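Local coordinates for endo-beta-mannanase (Opitutaceae bacterium TAV5, PDB 7BOB), which hydrolyses beta-1,4-mannosidic linkages as a homotrimeric family 5 glycoside hydrolase, probably releasing sugar from the ends of mannan-derived chains, at residues A[261-264]-A[265-269]; A[407-410]-A[411-415]; A[473-477]-A[478-482]; A[482-485]-A[486-490]. All coordinates share one frame; numbering follows the deposited sequence.

Contact 1 (A[261-264]-A[265-269]); sequences RSLL and PFYVK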
loop_
_atom_site.group_PDB
_atom_site.type_symbol
_atom_site.label_atom_id
_atom_site.label_comp_id
_atom_site.label_asym_id
_atom_site.label_seq_id
_atom_site.Cartn_x
_atom_site.Cartn_y
_atom_site.Cartn_z
ATOM N N ARG A 261 17.524 16.763 -18.692
ATOM C CA ARG A 261 17.932 18.173 -18.691
ATOM C C ARG A 261 16.752 19.115 -18.515
ATOM O O ARG A 261 16.936 20.226 -18.021
ATOM C CB ARG A 261 18.660 18.558 -19.986
ATOM C CG ARG A 261 19.980 17.841 -20.198
ATOM C CD ARG A 261 20.445 17.996 -21.633
ATOM N NE ARG A 261 21.783 17.449 -21.841
ATOM C CZ ARG A 261 22.597 17.805 -22.833
ATOM N NH1 ARG A 261 22.206 18.712 -23.731
ATOM N NH2 ARG A 261 23.797 17.242 -22.931
ATOM N N SER A 262 15.544 18.708 -18.885
ATOM C CA SER A 262 14.450 19.648 -18.693
ATOM C C SER A 262 13.893 19.653 -17.264
ATOM O O SER A 262 13.055 20.506 -16.949
ATOM C CB SER A 262 13.331 19.337 -19.680
ATOM O OG SER A 262 12.669 18.126 -19.311
ATOM N N LEU A 263 14.323 18.738 -16.394
ATOM C CA LEU A 263 13.671 18.602 -15.089
ATOM C C LEU A 263 13.900 19.832 -14.213
ATOM O O LEU A 263 12.948 20.467 -13.738
ATOM C CB LEU A 263 14.188 17.352 -14.381
ATOM C CG LEU A 263 13.791 16.030 -15.022
ATOM C CD1 LEU A 263 14.707 14.925 -14.477
ATOM C CD2 LEU A 263 12.325 15.746 -14.715
ATOM N N LEU A 264 15.160 20.175 -13.975
ATOM C CA LEU A 264 15.445 21.290 -13.069
ATOM C C LEU A 264 14.852 22.608 -13.579
ATOM O O LEU A 264 14.150 23.282 -12.802
ATOM C CB LEU A 264 16.955 21.337 -12.825
ATOM C CG LEU A 264 17.530 22.142 -11.662
ATOM C CD1 LEU A 264 16.768 21.852 -10.397
ATOM C CD2 LEU A 264 19.025 21.828 -11.483
ATOM N N PRO A 265 14.996 22.990 -14.856
ATOM C CA PRO A 265 14.300 24.212 -15.314
ATOM C C PRO A 265 12.800 24.147 -15.134
ATOM O O PRO A 265 12.172 25.168 -14.822
ATOM C CB PRO A 265 14.675 24.306 -16.803
ATOM C CG PRO A 265 15.951 23.541 -16.912
ATOM C CD PRO A 265 15.830 22.411 -15.926
ATOM N N PHE A 266 12.202 22.971 -15.327
ATOM C CA PHE A 266 10.768 22.833 -15.097
ATOM C C PHE A 266 10.415 23.089 -13.637
ATOM O O PHE A 266 9.453 23.810 -13.340
ATOM C CB PHE A 266 10.298 21.450 -15.532
ATOM C CG PHE A 266 8.949 21.091 -15.001
ATOM C CD1 PHE A 266 7.790 21.523 -15.653
ATOM C CD2 PHE A 266 8.825 20.336 -13.836
ATOM C CE1 PHE A 266 6.531 21.197 -15.148
ATOM C CE2 PHE A 266 7.559 19.994 -13.333
ATOM C CZ PHE A 266 6.416 20.428 -13.994
ATOM N N TYR A 267 11.173 22.489 -12.708
ATOM C CA TYR A 267 10.933 22.734 -11.280
ATOM C C TYR A 267 11.091 24.211 -10.939
ATOM O O TYR A 267 10.300 24.767 -10.160
ATOM C CB TYR A 267 11.895 21.915 -10.417
ATOM C CG TYR A 267 11.694 20.418 -10.516
ATOM C CD1 TYR A 267 10.426 19.867 -10.477
ATOM C CD2 TYR A 267 12.781 19.559 -10.628
ATOM C CE1 TYR A 267 10.248 18.502 -10.565
ATOM C CE2 TYR A 267 12.607 18.188 -10.702
ATOM C CZ TYR A 267 11.348 17.676 -10.672
ATOM O OH TYR A 267 11.185 16.327 -10.774
ATOM N N VAL A 268 12.127 24.855 -11.493
ATOM C CA VAL A 268 12.343 26.279 -11.246
ATOM C C VAL A 268 11.168 27.088 -11.780
ATOM O O VAL A 268 10.663 27.993 -11.103
ATOM C CB VAL A 268 13.684 26.732 -11.861
ATOM C CG1 VAL A 268 13.861 28.270 -11.777
ATOM C CG2 VAL A 268 14.839 26.018 -11.170
ATOM N N LYS A 269 10.684 26.742 -12.978
ATOM C CA LYS A 269 9.525 27.422 -13.555
ATOM C C LYS A 269 8.312 27.340 -12.634
ATOM O O LYS A 269 7.605 28.333 -12.430
ATOM C CB LYS A 269 9.171 26.801 -14.912
ATOM C CG LYS A 269 10.123 27.109 -16.047
ATOM C CD LYS A 269 9.568 26.629 -17.409
ATOM C CE LYS A 269 10.668 26.674 -18.467
ATOM N NZ LYS A 269 10.233 26.143 -19.798
#
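The Tyr267 and Phe266 rings both meet Leu263 O, but differently. Tyr267 takes it obliquely, CD2 lying 3.2 Å from Leu263 O, with Leu264 CA also set obliquely to the ring. Phe266 has Leu263 O at its edge, near the ring plane, 4.1 Å from CD2. Farther out, His197 meets the tyrosine ring and His417 the phenylalanine ring, each pair of planes inclined by about 55°. The torsions separate the two rings: Tyr267 keeps CG next to its own backbone N (chi1 -66°), so its ring leans back along Leu263, whereas Phe266 turns CG opposite the N (chi1 164°) and sends its ring away from the preceding turn. Leu263 and Tyr267 run side by side, CB of Leu263 4.1 Å from CE2 of Tyr267. The backbone bonds Tyr267 N to Leu263 O and Val268 N to Leu264 O are both 2.9 Å. At Pro265, CD sits 3.2 Å from Arg261 O and helix 258-272 kinks, with Leu264 CB tight against the same Pro265 CD at 3.5 Å. Replacing Tyr267 by an alanine would probably leave His248 ND1 without its hydroxyl partner and open a gap beside Leu263. Leu264, Tyr267 and Val268 pack on Met239 of strand 237-241, within a beta-alpha-beta unit of the family 5 (beta/alpha)8 barrel. The chemistry is therefore mainly apolar: carbons fill this buried stretch, the carbonyls of Ser262, Leu263 and Leu264 each accept a backbone N-H while Pro265 has none to offer Arg261 O, and the tyrosine hydroxyl is paired with a histidine.

Contact 2 (A[407-410]-A[411-415]); sequences RETS and RRLIL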
loop_
_atom_site.group_PDB
_atom_site.type_symbol
_atom_site.label_atom_id
_atom_site.label_comp_id
_atom_site.label_asym_id
_atom_site.label_seq_id
_atom_site.Cartn_x
_atom_site.Cartn_y
_atom_site.Cartn_z
ATOM N N ARG A 407 2.246 13.961 -7.249
ATOM C CA ARG A 407 3.014 13.017 -8.054
ATOM C C ARG A 407 2.337 12.761 -9.398
ATOM O O ARG A 407 3.005 12.670 -10.438
ATOM C CB ARG A 407 3.200 11.708 -7.301
ATOM C CG ARG A 407 4.280 10.858 -7.908
ATOM C CD ARG A 407 4.482 9.562 -7.123
ATOM N NE ARG A 407 5.346 8.649 -7.865
ATOM C CZ ARG A 407 6.666 8.784 -7.993
ATOM N NH1 ARG A 407 7.333 9.800 -7.416
ATOM N NH2 ARG A 407 7.334 7.890 -8.714
ATOM N N GLU A 408 1.008 12.664 -9.395
ATOM C CA GLU A 408 0.266 12.423 -10.627
ATOM C C GLU A 408 0.287 13.647 -11.529
ATOM O O GLU A 408 0.519 13.537 -12.743
ATOM C CB GLU A 408 -1.176 12.046 -10.304
ATOM C CG GLU A 408 -1.338 10.617 -9.779
ATOM C CD GLU A 408 -0.864 9.569 -10.780
ATOM O OE1 GLU A 408 -0.834 9.851 -12.011
ATOM O OE2 GLU A 408 -0.527 8.451 -10.333
ATOM N N THR A 409 0.005 14.823 -10.957
ATOM C CA THR A 409 -0.003 16.029 -11.771
ATOM C C THR A 409 1.376 16.286 -12.345
ATOM O O THR A 409 1.521 16.561 -13.546
ATOM C CB THR A 409 -0.467 17.214 -10.937
ATOM O OG1 THR A 409 -1.771 16.934 -10.418
ATOM C CG2 THR A 409 -0.477 18.531 -11.764
ATOM N N SER A 410 2.408 16.147 -11.511
ATOM C CA SER A 410 3.745 16.541 -11.935
ATOM C C SER A 410 4.312 15.588 -12.978
ATOM O O SER A 410 5.101 16.014 -13.823
ATOM C CB SER A 410 4.679 16.635 -10.731
ATOM O OG SER A 410 5.006 15.356 -10.227
ATOM N N ARG A 411 3.942 14.305 -12.934
ATOM C CA ARG A 411 4.338 13.395 -14.009
ATOM C C ARG A 411 3.828 13.890 -15.354
ATOM O O ARG A 411 4.548 13.835 -16.359
ATOM C CB ARG A 411 3.793 11.985 -13.759
ATOM C CG ARG A 411 4.835 10.953 -13.374
ATOM C CD ARG A 411 4.194 9.768 -12.583
ATOM N NE ARG A 411 3.005 9.236 -13.242
ATOM C CZ ARG A 411 3.051 8.346 -14.233
ATOM N NH1 ARG A 411 4.250 7.914 -14.652
ATOM N NH2 ARG A 411 1.918 7.897 -14.805
ATOM N N ARG A 412 2.580 14.363 -15.389
ATOM C CA ARG A 412 1.990 14.820 -16.648
ATOM C C ARG A 412 2.591 16.146 -17.079
ATOM O O ARG A 412 2.782 16.391 -18.281
ATOM C CB ARG A 412 0.480 14.964 -16.505
ATOM C CG ARG A 412 -0.259 13.670 -16.190
ATOM C CD ARG A 412 -1.663 13.968 -15.650
ATOM N NE ARG A 412 -2.582 12.849 -15.854
ATOM C CZ ARG A 412 -2.718 11.852 -14.983
ATOM N NH1 ARG A 412 -1.991 11.855 -13.855
ATOM N NH2 ARG A 412 -3.576 10.853 -15.229
ATOM N N LEU A 413 2.889 17.014 -16.110
ATOM C CA LEU A 413 3.451 18.302 -16.449
ATOM C C LEU A 413 4.877 18.137 -16.957
ATOM O O LEU A 413 5.269 18.782 -17.937
ATOM C CB LEU A 413 3.388 19.226 -15.232
ATOM C CG LEU A 413 2.005 19.739 -14.812
ATOM C CD1 LEU A 413 2.115 20.576 -13.549
ATOM C CD2 LEU A 413 1.370 20.548 -15.916
ATOM N N ILE A 414 5.647 17.233 -16.339
ATOM C CA ILE A 414 7.045 17.053 -16.725
ATOM C C ILE A 414 7.140 16.615 -18.181
ATOM O O ILE A 414 7.928 17.158 -18.968
ATOM C CB ILE A 414 7.732 16.049 -15.787
ATOM C CG1 ILE A 414 8.073 16.728 -14.455
ATOM C CG2 ILE A 414 8.969 15.451 -16.455
ATOM C CD1 ILE A 414 8.497 15.763 -13.347
ATOM N N LEU A 415 6.311 15.644 -18.564
ATOM C CA LEU A 415 6.375 15.068 -19.901
ATOM C C LEU A 415 5.847 16.039 -20.939
ATOM O O LEU A 415 6.444 16.201 -22.010
ATOM C CB LEU A 415 5.575 13.760 -19.954
ATOM C CG LEU A 415 5.636 13.095 -21.325
ATOM C CD1 LEU A 415 7.022 12.533 -21.583
ATOM C CD2 LEU A 415 4.590 12.011 -21.436
#
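Glu408 and Arg412, one helical turn apart, form a salt bridge, OE1 to NH1 at 3.0 Å. The carboxylate offers the anti lone pair of OE1, and its plane stands 62° from that of the guanidinium. The same NH1 makes a weak bond to Glu408 O at 3.2 Å, so one nitrogen bridges the carboxylate and, weakly, the main-chain carbonyl of the same residue. One bend and one straight chain allow this: Glu408 folds at chi2 (-60°), and Arg412, extended from CG to NE, lies back along the helix. On another side of the helix Thr409 CG2 meets Leu413 CD1 at 3.8 Å, the two side chains running together, and Ile414 CG1 rests 3.1 Å from Ser410 O, whose carbonyl also receives Ile414 N. Outside this shell, Asp557 forms a second salt bridge with Arg412 NH2, and Ser410 OG bonds to Pro406 O. A leucine in place of Arg412 would probably cost Glu408 its salt bridge and Asp557 its partner on this helix. Leu413 and Ile414 face helix 258-272 of the barrel, Arg412 and Leu415 helix 558-564. This is an i to i+4 ion pair on the crossover helix of a beta-alpha-beta unit, joining strands 385-389 and 427-431 of the second domain's mixed sheet.

Contact 3 (A[473-477]-A[478-482]); sequences HAPDP and VNWAQ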
loop_
_atom_site.group_PDB
_atom_site.type_symbol
_atom_site.label_atom_id
_atom_site.label_comp_id
_atom_site.label_asym_id
_atom_site.label_seq_id
_atom_site.Cartn_x
_atom_site.Cartn_y
_atom_site.Cartn_z
ATOM N N HIS A 473 -6.551 18.260 -22.557
ATOM C CA HIS A 473 -6.389 16.813 -22.572
ATOM C C HIS A 473 -7.215 16.208 -21.442
ATOM O O HIS A 473 -6.970 16.497 -20.262
ATOM C CB HIS A 473 -4.919 16.423 -22.465
ATOM C CG HIS A 473 -4.179 16.557 -23.758
ATOM N ND1 HIS A 473 -2.804 16.520 -23.843
ATOM C CD2 HIS A 473 -4.629 16.743 -25.024
ATOM C CE1 HIS A 473 -2.441 16.664 -25.107
ATOM N NE2 HIS A 473 -3.528 16.808 -25.843
ATOM N N ALA A 474 -8.217 15.405 -21.817
ATOM C CA ALA A 474 -9.049 14.576 -20.953
ATOM C C ALA A 474 -9.853 15.410 -19.964
ATOM O O ALA A 474 -9.555 15.391 -18.765
ATOM C CB ALA A 474 -8.185 13.561 -20.199
ATOM N N PRO A 475 -10.862 16.158 -20.409
ATOM C CA PRO A 475 -11.725 16.851 -19.446
ATOM C C PRO A 475 -12.343 15.859 -18.475
ATOM O O PRO A 475 -12.519 14.679 -18.780
ATOM C CB PRO A 475 -12.790 17.522 -20.321
ATOM C CG PRO A 475 -12.510 17.074 -21.737
ATOM C CD PRO A 475 -11.109 16.590 -21.794
ATOM N N ASP A 476 -12.642 16.347 -17.282
ATOM C CA ASP A 476 -12.888 15.471 -16.146
ATOM C C ASP A 476 -14.372 15.147 -16.035
ATOM O O ASP A 476 -15.178 16.055 -15.794
ATOM C CB ASP A 476 -12.383 16.126 -14.866
ATOM C CG ASP A 476 -12.722 15.337 -13.613
ATOM O OD1 ASP A 476 -13.057 14.132 -13.713
ATOM O OD2 ASP A 476 -12.620 15.939 -12.515
ATOM N N PRO A 477 -14.771 13.881 -16.167
ATOM C CA PRO A 477 -16.207 13.558 -16.072
ATOM C C PRO A 477 -16.803 13.899 -14.720
ATOM O O PRO A 477 -17.993 14.234 -14.641
ATOM C CB PRO A 477 -16.251 12.048 -16.344
ATOM C CG PRO A 477 -14.905 11.711 -16.946
ATOM C CD PRO A 477 -13.933 12.688 -16.369
ATOM N N VAL A 478 -16.006 13.841 -13.648
ATOM C CA VAL A 478 -16.521 14.191 -12.326
ATOM C C VAL A 478 -16.968 15.647 -12.290
ATOM O O VAL A 478 -17.874 16.008 -11.532
ATOM C CB VAL A 478 -15.470 13.860 -11.242
ATOM C CG1 VAL A 478 -15.803 14.529 -9.903
ATOM C CG2 VAL A 478 -15.409 12.341 -11.048
ATOM N N ASN A 479 -16.402 16.499 -13.142
ATOM C CA ASN A 479 -16.833 17.888 -13.195
ATOM C C ASN A 479 -17.498 18.236 -14.517
ATOM O O ASN A 479 -17.521 19.410 -14.909
ATOM C CB ASN A 479 -15.655 18.812 -12.923
ATOM C CG ASN A 479 -15.255 18.800 -11.455
ATOM O OD1 ASN A 479 -15.983 19.322 -10.612
ATOM N ND2 ASN A 479 -14.134 18.152 -11.140
ATOM N N TRP A 480 -18.048 17.245 -15.207
ATOM C CA TRP A 480 -18.643 17.462 -16.525
ATOM C C TRP A 480 -20.147 17.610 -16.328
ATOM O O TRP A 480 -20.892 16.626 -16.313
ATOM C CB TRP A 480 -18.286 16.320 -17.468
ATOM C CG TRP A 480 -18.528 16.624 -18.908
ATOM C CD1 TRP A 480 -19.572 17.333 -19.434
ATOM C CD2 TRP A 480 -17.728 16.200 -20.022
ATOM N NE1 TRP A 480 -19.461 17.391 -20.806
ATOM C CE2 TRP A 480 -18.339 16.702 -21.191
ATOM C CE3 TRP A 480 -16.548 15.457 -20.141
ATOM C CZ2 TRP A 480 -17.804 16.492 -22.464
ATOM C CZ3 TRP A 480 -16.031 15.226 -21.404
ATOM C CH2 TRP A 480 -16.657 15.752 -22.552
ATOM N N ALA A 481 -20.590 18.852 -16.149
ATOM C CA ALA A 481 -22.015 19.159 -16.145
ATOM C C ALA A 481 -22.288 20.276 -17.150
ATOM O O ALA A 481 -21.633 20.327 -18.197
ATOM C CB ALA A 481 -22.487 19.532 -14.741
ATOM N N GLN A 482 -23.234 21.174 -16.864
ATOM C CA GLN A 482 -23.586 22.187 -17.861
ATOM C C GLN A 482 -22.380 23.036 -18.225
ATOM O O GLN A 482 -22.080 23.211 -19.407
ATOM C CB GLN A 482 -24.730 23.074 -17.369
ATOM C CG GLN A 482 -26.064 22.342 -17.166
ATOM C CD GLN A 482 -26.249 21.866 -15.726
ATOM O OE1 GLN A 482 -25.270 21.699 -14.974
ATOM N NE2 GLN A 482 -27.504 21.653 -15.333
#
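Asp476 lies alongside Val478 and crosses the side chain of Asn479. From CB the chain leaves with CG opposite the backbone N (chi1 174°), which carries the carboxylate forward beside the next residues; CG lies 3.6 Å from Val478 N. OD1 accepts the N-H of Val478 at 3.0 Å, the donor standing 68° above the carboxylate plane, and also lies 3.5 Å from Val478 CB. OD2 takes ND2 of Asn479 at 3.0 Å, again from above the plane, with carboxylate and amide turned 76° apart. Asp476 O accepts Asn479 N at 3.0 Å, so an Asx turn and a beta turn share one start. Arg517 forms a salt bridge to OD1, probably favouring the charged aspartate. Asn479 OD1 is held by the backbone N of Asn333 of the second subunit, which brings this turn to the trimer interface. Beyond it, Trp480 N bonds to Pro477 O at 3.1 Å, and the indole swings back to set CZ3 4.0 Å from Pro475 CG, obliquely to the ring. The loop leaves strand 469-473 and enters helix 482-488, with Pro475 and Asn479 packed on Met484 of that helix and Trp480 on Val488.

Contact 4 (A[482-485]-A[486-490]); sequences QAMS and RLVGA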
loop_
_atom_site.group_PDB
_atom_site.type_symbol
_atom_site.label_atom_id
_atom_site.label_comp_id
_atom_site.label_asym_id
_atom_site.label_seq_id
_atom_site.Cartn_x
_atom_site.Cartn_y
_atom_site.Cartn_z
ATOM N N GLN A 482 -23.234 21.174 -16.864
ATOM C CA GLN A 482 -23.586 22.187 -17.861
ATOM C C GLN A 482 -22.380 23.036 -18.225
ATOM O O GLN A 482 -22.080 23.211 -19.407
ATOM C CB GLN A 482 -24.730 23.074 -17.369
ATOM C CG GLN A 482 -26.064 22.342 -17.166
ATOM C CD GLN A 482 -26.249 21.866 -15.726
ATOM O OE1 GLN A 482 -25.270 21.699 -14.974
ATOM N NE2 GLN A 482 -27.504 21.653 -15.333
ATOM N N ALA A 483 -21.646 23.539 -17.213
ATOM C CA ALA A 483 -20.548 24.469 -17.484
ATOM C C ALA A 483 -19.506 23.842 -18.401
ATOM O O ALA A 483 -19.145 24.425 -19.432
ATOM C CB ALA A 483 -19.899 24.943 -16.179
ATOM N N MET A 484 -19.033 22.638 -18.065
ATOM C CA MET A 484 -18.039 22.001 -18.922
ATOM C C MET A 484 -18.608 21.699 -20.311
ATOM O O MET A 484 -17.908 21.865 -21.319
ATOM C CB MET A 484 -17.512 20.727 -18.272
ATOM C CG MET A 484 -16.341 20.115 -19.030
ATOM S SD MET A 484 -15.697 18.601 -18.266
ATOM C CE MET A 484 -14.932 19.269 -16.776
ATOM N N SER A 485 -19.877 21.250 -20.384
ATOM C CA SER A 485 -20.483 20.934 -21.681
ATOM C C SER A 485 -20.552 22.154 -22.597
ATOM O O SER A 485 -20.296 22.041 -23.799
ATOM C CB SER A 485 -21.883 20.339 -21.499
ATOM O OG SER A 485 -21.831 19.101 -20.814
ATOM N N ARG A 486 -20.899 23.324 -22.056
ATOM C CA ARG A 486 -20.907 24.536 -22.879
ATOM C C ARG A 486 -19.506 24.958 -23.290
ATOM O O ARG A 486 -19.343 25.598 -24.334
ATOM C CB ARG A 486 -21.602 25.689 -22.145
ATOM C CG ARG A 486 -23.022 25.334 -21.729
ATOM C CD ARG A 486 -23.828 26.543 -21.270
ATOM N NE ARG A 486 -23.327 27.099 -20.009
ATOM C CZ ARG A 486 -23.934 26.970 -18.826
ATOM N NH1 ARG A 486 -25.079 26.286 -18.722
ATOM N NH2 ARG A 486 -23.388 27.519 -17.742
ATOM N N LEU A 487 -18.484 24.624 -22.492
ATOM C CA LEU A 487 -17.121 24.997 -22.863
ATOM C C LEU A 487 -16.509 23.998 -23.835
ATOM O O LEU A 487 -15.912 24.389 -24.843
ATOM C CB LEU A 487 -16.245 25.118 -21.623
ATOM C CG LEU A 487 -14.816 25.609 -21.874
ATOM C CD1 LEU A 487 -14.809 26.828 -22.793
ATOM C CD2 LEU A 487 -14.146 25.927 -20.554
ATOM N N VAL A 488 -16.627 22.703 -23.547
ATOM C CA VAL A 488 -16.115 21.712 -24.484
ATOM C C VAL A 488 -16.937 21.721 -25.775
ATOM O O VAL A 488 -16.395 21.540 -26.872
ATOM C CB VAL A 488 -16.104 20.322 -23.824
ATOM C CG1 VAL A 488 -15.972 19.215 -24.889
ATOM C CG2 VAL A 488 -14.994 20.238 -22.797
ATOM N N GLY A 489 -18.245 21.946 -25.661
ATOM C CA GLY A 489 -19.138 21.895 -26.799
ATOM C C GLY A 489 -19.797 20.552 -27.047
ATOM O O GLY A 489 -20.086 20.222 -28.200
ATOM N N ALA A 490 -20.056 19.771 -25.997
ATOM C CA ALA A 490 -20.566 18.414 -26.116
ATOM C C ALA A 490 -21.083 17.976 -24.751
ATOM O O ALA A 490 -20.625 18.474 -23.723
ATOM C CB ALA A 490 -19.482 17.458 -26.616
#
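Met484 turns CG opposite its backbone N (chi1 -172°), and Val488 has CG1 opposite its backbone N (chi1 163°), which leaves CG2 opposite the carbonyl carbon; the two chains thus run alongside each other, Met484 CG 4.0 Å from Val488 CG2. Arg486 starts beside its N and bends at chi3 (-68°), which folds the guanidinium back over the first turn. Gln482 O and Ala483 CA lie over one of its faces, near the rim, and Gln482 CB is 3.5 Å from NH1. Under this runs regular helical bonding, with Val488 N to Met484 O at 2.7 Å. The helix ends in a pi-turn at a glycine: Ser485 O accepts both Gly489 N at 2.8 Å and Ala490 N at 3.2 Å, the first from above the carbonyl plane, the second in it, on a lone pair. Gly489 has positive phi, where any CB would press on the carbonyl oxygen of Val488. The reversal brings Ala490 O within 3.2 Å of Ser485 CA in a C-H...O contact, and strand 490-496 follows. Ser485 OG bonds back to Ala481 O. Met484, Leu487 and Val488 pack on Trp472 of strand 469-473, and Ala483 on Leu454 and Ile457 of helix 454-465, while Gln482 touches Glu337 of the second subunit.

How the contacts relate
The four contacts follow one another along the chain and fall into two touching pairs. Contacts 1 and 2, centres 12 Å apart, lie on facing helices, 258-272 of the catalytic barrel and 406-422 of the second domain: Phe266 CZ reaches Leu413 CB at 3.5 Å, and Leu263 CD2 lies 3.8 Å from Ile414 CG2, so these contacts between the two helices are apolar. Contacts 3 and 4 share Gln482 and lie 9 Å apart between centres; Asn479 O and Met484 CE come within 3.2 Å, joining loop to helix. Contact 3 stays about 7 Å from contact 2 at the nearest atoms. Contacts 3 and 4 also reach the second subunit, so the sequence runs from barrel to trimer interface.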